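Local coordinates for 3-oxo-tetronate kinase (Haemophilus influenzae, PDB 1YZY), which catalyses the ATP-dependent phosphorylation of 3-oxo-tetronate to 3-oxo-tetronate 4-phosphate, at residues N30-Q35 against S62-Q67; S83-D86 against N92-P95. All coordinates share one frame; numbering follows the deposited sequence.

Contact 1 of 2, residues N30-Q35 against S62-Q67; sequences NGVPTQ and SLRAYQ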
loop_
_atom_site.group_PDB
_atom_site.type_symbol
_atom_site.label_atom_id
_atom_site.label_comp_id
_atom_site.label_asym_id
_atom_site.label_seq_id
_atom_site.Cartn_x
_atom_site.Cartn_y
_atom_site.Cartn_z
ATOM N N ASN A 30 -6.420 7.631 0.666
ATOM C CA ASN A 30 -7.189 6.489 1.158
ATOM C C ASN A 30 -8.666 6.816 0.951
ATOM O O ASN A 30 -9.253 7.575 1.715
ATOM C CB ASN A 30 -6.888 6.232 2.637
ATOM C CG ASN A 30 -5.403 6.011 2.904
ATOM O OD1 ASN A 30 -4.726 5.300 2.166
ATOM N ND2 ASN A 30 -4.894 6.620 3.970
ATOM N N GLY A 31 -9.249 6.257 -0.105
ATOM C CA GLY A 31 -10.641 6.514 -0.438
ATOM C C GLY A 31 -10.689 7.682 -1.404
ATOM O O GLY A 31 -9.704 8.406 -1.526
ATOM N N VAL A 32 -11.788 7.847 -2.136
ATOM C CA VAL A 32 -11.896 8.966 -3.078
ATOM C C VAL A 32 -12.011 10.282 -2.303
ATOM O O VAL A 32 -12.916 10.447 -1.484
ATOM C CB VAL A 32 -13.118 8.826 -4.015
ATOM C CG1 VAL A 32 -13.160 9.985 -5.012
ATOM C CG2 VAL A 32 -13.063 7.505 -4.748
ATOM N N PRO A 33 -11.078 11.222 -2.538
ATOM C CA PRO A 33 -11.044 12.534 -1.876
ATOM C C PRO A 33 -12.190 13.464 -2.260
ATOM O O PRO A 33 -12.674 13.422 -3.392
ATOM C CB PRO A 33 -9.700 13.107 -2.335
ATOM C CG PRO A 33 -8.880 11.874 -2.623
ATOM C CD PRO A 33 -9.860 11.019 -3.340
ATOM N N THR A 34 -12.633 14.281 -1.307
ATOM C CA THR A 34 -13.713 15.240 -1.551
ATOM C C THR A 34 -13.175 16.645 -1.834
ATOM O O THR A 34 -13.923 17.536 -2.241
ATOM C CB THR A 34 -14.737 15.285 -0.387
ATOM O OG1 THR A 34 -14.066 15.538 0.857
ATOM C CG2 THR A 34 -15.494 13.964 -0.296
ATOM N N GLN A 35 -11.870 16.823 -1.634
ATOM C CA GLN A 35 -11.189 18.095 -1.881
ATOM C C GLN A 35 -10.017 17.881 -2.853
ATOM O O GLN A 35 -9.332 16.855 -2.804
ATOM C CB GLN A 35 -10.655 18.700 -0.570
ATOM C CG GLN A 35 -11.719 19.140 0.441
ATOM C CD GLN A 35 -12.554 20.326 -0.035
ATOM O OE1 GLN A 35 -13.778 20.337 0.115
ATOM N NE2 GLN A 35 -11.890 21.342 -0.585
ATOM N N SER A 62 -14.677 2.997 -8.465
ATOM C CA SER A 62 -13.567 3.052 -9.411
ATOM C C SER A 62 -13.733 4.214 -10.375
ATOM O O SER A 62 -12.755 4.880 -10.740
ATOM C CB SER A 62 -13.459 1.733 -10.181
ATOM O OG SER A 62 -13.053 0.665 -9.330
ATOM N N LEU A 63 -14.970 4.444 -10.802
ATOM C CA LEU A 63 -15.278 5.537 -11.710
ATOM C C LEU A 63 -15.147 6.889 -11.013
ATOM O O LEU A 63 -14.888 7.911 -11.657
ATOM C CB LEU A 63 -16.686 5.361 -12.269
ATOM C CG LEU A 63 -16.819 4.237 -13.300
ATOM C CD1 LEU A 63 -18.275 3.880 -13.524
ATOM C CD2 LEU A 63 -16.151 4.664 -14.596
ATOM N N ARG A 64 -15.378 6.896 -9.703
ATOM C CA ARG A 64 -15.268 8.109 -8.902
ATOM C C ARG A 64 -13.801 8.428 -8.684
ATOM O O ARG A 64 -13.413 9.599 -8.693
ATOM C CB ARG A 64 -15.980 7.937 -7.557
ATOM C CG ARG A 64 -17.481 8.199 -7.608
ATOM C CD ARG A 64 -18.173 7.752 -6.330
ATOM N NE ARG A 64 -17.533 8.296 -5.133
ATOM C CZ ARG A 64 -17.302 7.604 -4.017
ATOM N NH1 ARG A 64 -17.658 6.325 -3.925
ATOM N NH2 ARG A 64 -16.708 8.192 -2.984
ATOM N N ALA A 65 -12.998 7.386 -8.459
ATOM C CA ALA A 65 -11.559 7.547 -8.250
ATOM C C ALA A 65 -10.944 8.128 -9.514
ATOM O O ALA A 65 -10.102 9.026 -9.454
ATOM C CB ALA A 65 -10.915 6.214 -7.912
ATOM N N TYR A 66 -11.390 7.608 -10.655
ATOM C CA TYR A 66 -10.923 8.047 -11.965
ATOM C C TYR A 66 -11.271 9.503 -12.229
ATOM O O TYR A 66 -10.461 10.255 -12.773
ATOM C CB TYR A 66 -11.541 7.169 -13.064
ATOM C CG TYR A 66 -11.573 7.834 -14.426
ATOM C CD1 TYR A 66 -10.428 7.903 -15.221
ATOM C CD2 TYR A 66 -12.731 8.468 -14.887
ATOM C CE1 TYR A 66 -10.435 8.597 -16.435
ATOM C CE2 TYR A 66 -12.744 9.166 -16.095
ATOM C CZ TYR A 66 -11.591 9.224 -16.862
ATOM O OH TYR A 66 -11.600 9.915 -18.052
ATOM N N GLN A 67 -12.509 9.873 -11.922
ATOM C CA GLN A 67 -12.975 11.236 -12.157
ATOM C C GLN A 67 -12.153 12.223 -11.347
ATOM O O GLN A 67 -11.805 13.300 -11.836
ATOM C CB GLN A 67 -14.465 11.356 -11.833
ATOM C CG GLN A 67 -15.081 12.677 -12.242
ATOM C CD GLN A 67 -14.985 12.941 -13.730
ATOM O OE1 GLN A 67 -14.781 14.078 -14.157
ATOM N NE2 GLN A 67 -15.159 11.896 -14.532
HETATM O O HOH W 1 -15.683 10.979 -2.543
#
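Val32 lays its two methyl groups side by side against the peptide that joins Arg64 to Ala65, while the Arg64 side chain reaches out alongside the valine. With CG1 anti to the backbone N (chi1 -178°), CG2 lies beside that nitrogen and both branches face the helix. CG1 comes up to the main chain, 3.7 Å from Arg64 O. CG2 settles 3.7 Å from Ala65 N and 4.0 Å from Ala65 CB. The small methyl of Ala65 suits this place because it allows the loop close to the helix: Val32 CA and Ala65 CA are 5.4 Å apart. Valine, in turn, carries two methyls on CB, one for each end of the peptide bond it rests on.

Arg64 leaves the helix toward the loop and bends at chi3 (52°), which turns one face of the guanidinium to the valine. Val32 CG2 lies 4.1 Å above that face, toward the rim, and NH2 approaches Val32 CB at 3.8 Å. The apolar contact is made on a face, and the polar bond at the edge. There, in the guanidinium plane, a water accepts from Arg64 NH2 and donates to Val32 O, bridging 30-35 and 62-67, which have no direct hydrogen bond between them.

Behind this layer, Ala65 also touches Ile5 and Ile46 of strands 3-6 and 43-47, and Val32 touches Leu48. The arrangement is that of an alpha/beta fold in the sugar-binding N-terminal domain: helix 55-71 packs on parallel strands, and the loop leaving strand 26-30 closes against its flank.

Contact 2 of 2, residues S83-D86 against N92-P95; sequences STFD and NIGP
Phe85 and Ile93 meet where the loop after strand 77-80 packs on the N-terminal part of helix 93-104, a strand-loop-helix connection in the alpha/beta sugar-binding domain. The main interaction is CH-pi: Ile93 CD1 stands over the centre of the Phe85 ring, 4.0 Å from its centroid and only 5° off the ring normal. The isoleucine reaches there by an extended outer branch (chi2 171°), whose terminal methyl projects well beyond the helix backbone.

Apolar packing continues along the ring. Ile93 CG2, the shorter branch, approaches the far end of the phenylalanine at CZ, at 4.0 Å, so one branched side chain follows the ring from its middle to its tip. A broad aromatic surface suits this buried place, and Leu152 and Leu155 of helix 152-159 also touch the ring, while Tyr81 meets it edge-to-face.

Polar groups border the cluster without bonding across it. Ile93 CD1 packs 3.5 Å from both Phe85 O and Asp86 O, and the first of these carbonyls accepts a hydrogen bond from Ser87 OG. Phe85 itself has a positive phi (58°), a left-handed helical backbone conformation that is less common for a residue with a side chain. Within 83-86, a short side-chain bond links Thr84 and Asp86, in which Thr84 OG1 donates to the syn lone pair of Asp86 OD1 at 2.6 Å.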
loop_
_atom_site.group_PDB
_atom_site.type_symbol
_atom_site.label_atom_id
_atom_site.label_comp_id
_atom_site.label_asym_id
_atom_site.label_seq_id
_atom_site.Cartn_x
_atom_site.Cartn_y
_atom_site.Cartn_z
ATOM N N SER A 83 -1.560 -9.707 -7.263
ATOM C CA SER A 83 -0.680 -10.478 -8.138
ATOM C C SER A 83 -1.162 -11.925 -8.362
ATOM O O SER A 83 -0.650 -12.631 -9.239
ATOM C CB SER A 83 0.765 -10.441 -7.621
ATOM O OG SER A 83 0.913 -11.099 -6.370
ATOM N N THR A 84 -2.143 -12.362 -7.574
ATOM C CA THR A 84 -2.714 -13.703 -7.720
ATOM C C THR A 84 -4.071 -13.628 -8.430
ATOM O O THR A 84 -4.837 -14.595 -8.459
ATOM C CB THR A 84 -2.819 -14.458 -6.380
ATOM O OG1 THR A 84 -3.072 -13.537 -5.316
ATOM C CG2 THR A 84 -1.528 -15.186 -6.089
ATOM N N PHE A 85 -4.338 -12.460 -9.016
ATOM C CA PHE A 85 -5.552 -12.192 -9.781
ATOM C C PHE A 85 -6.856 -12.402 -8.999
ATOM O O PHE A 85 -7.900 -12.654 -9.597
ATOM C CB PHE A 85 -5.539 -13.049 -11.064
ATOM C CG PHE A 85 -6.187 -12.390 -12.249
ATOM C CD1 PHE A 85 -5.604 -11.278 -12.849
ATOM C CD2 PHE A 85 -7.375 -12.886 -12.780
ATOM C CE1 PHE A 85 -6.193 -10.673 -13.957
ATOM C CE2 PHE A 85 -7.975 -12.278 -13.894
ATOM C CZ PHE A 85 -7.380 -11.175 -14.476
ATOM N N ASP A 86 -6.798 -12.223 -7.678
ATOM C CA ASP A 86 -7.956 -12.398 -6.780
ATOM C C ASP A 86 -9.275 -11.880 -7.341
ATOM O O ASP A 86 -9.445 -10.672 -7.519
ATOM C CB ASP A 86 -7.688 -11.740 -5.425
ATOM C CG ASP A 86 -6.474 -12.313 -4.738
ATOM O OD1 ASP A 86 -5.424 -12.394 -5.402
ATOM O OD2 ASP A 86 -6.561 -12.689 -3.549
ATOM N N ASN A 92 -14.659 -8.487 -9.768
ATOM C CA ASN A 92 -14.642 -7.087 -10.198
ATOM C C ASN A 92 -13.510 -6.656 -11.116
ATOM O O ASN A 92 -13.521 -5.531 -11.615
ATOM C CB ASN A 92 -14.623 -6.185 -8.965
ATOM C CG ASN A 92 -15.716 -6.682 -8.016
ATOM O OD1 ASN A 92 -16.719 -7.252 -8.450
ATOM N ND2 ASN A 92 -15.513 -6.481 -6.720
ATOM N N ILE A 93 -12.497 -7.501 -11.301
ATOM C CA ILE A 93 -11.369 -7.104 -12.157
ATOM C C ILE A 93 -11.885 -6.793 -13.567
ATOM O O ILE A 93 -11.635 -5.713 -14.105
ATOM C CB ILE A 93 -10.265 -8.191 -12.206
ATOM C CG1 ILE A 93 -9.578 -8.291 -10.845
ATOM C CG2 ILE A 93 -9.227 -7.875 -13.291
ATOM C CD1 ILE A 93 -8.633 -9.464 -10.740
ATOM N N GLY A 94 -12.647 -7.728 -14.131
ATOM C CA GLY A 94 -13.209 -7.552 -15.464
ATOM C C GLY A 94 -14.218 -6.425 -15.564
ATOM O O GLY A 94 -14.138 -5.593 -16.472
ATOM N N PRO A 95 -15.240 -6.423 -14.697
ATOM C CA PRO A 95 -16.256 -5.365 -14.716
ATOM C C PRO A 95 -15.645 -3.961 -14.602
ATOM O O PRO A 95 -16.045 -3.043 -15.322
ATOM C CB PRO A 95 -17.092 -5.700 -13.491
ATOM C CG PRO A 95 -17.055 -7.221 -13.486
ATOM C CD PRO A 95 -15.605 -7.490 -13.743
#

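In the fold
Both contacts belong to the sugar-binding N-terminal domain and follow one another along the chain, contact 1 closing before contact 2 opens. Their centres lie 20 Å apart and their nearest atoms about 7 Å apart, without touching. Helices 55-71 and 93-104 connect them: Ser62 of contact 1 packs on Val96, and Pro95 of contact 2 packs on Val55 and Ile59. Contact 1 packs a loop on one helix, and contact 2 packs a loop on the N-terminal part of the neighbouring one. Neither is at the ATP site inferred by similarity, whose residues, Ser254, Gly354 to Thr357 and Gly397, fall in the C-terminal part of the chain.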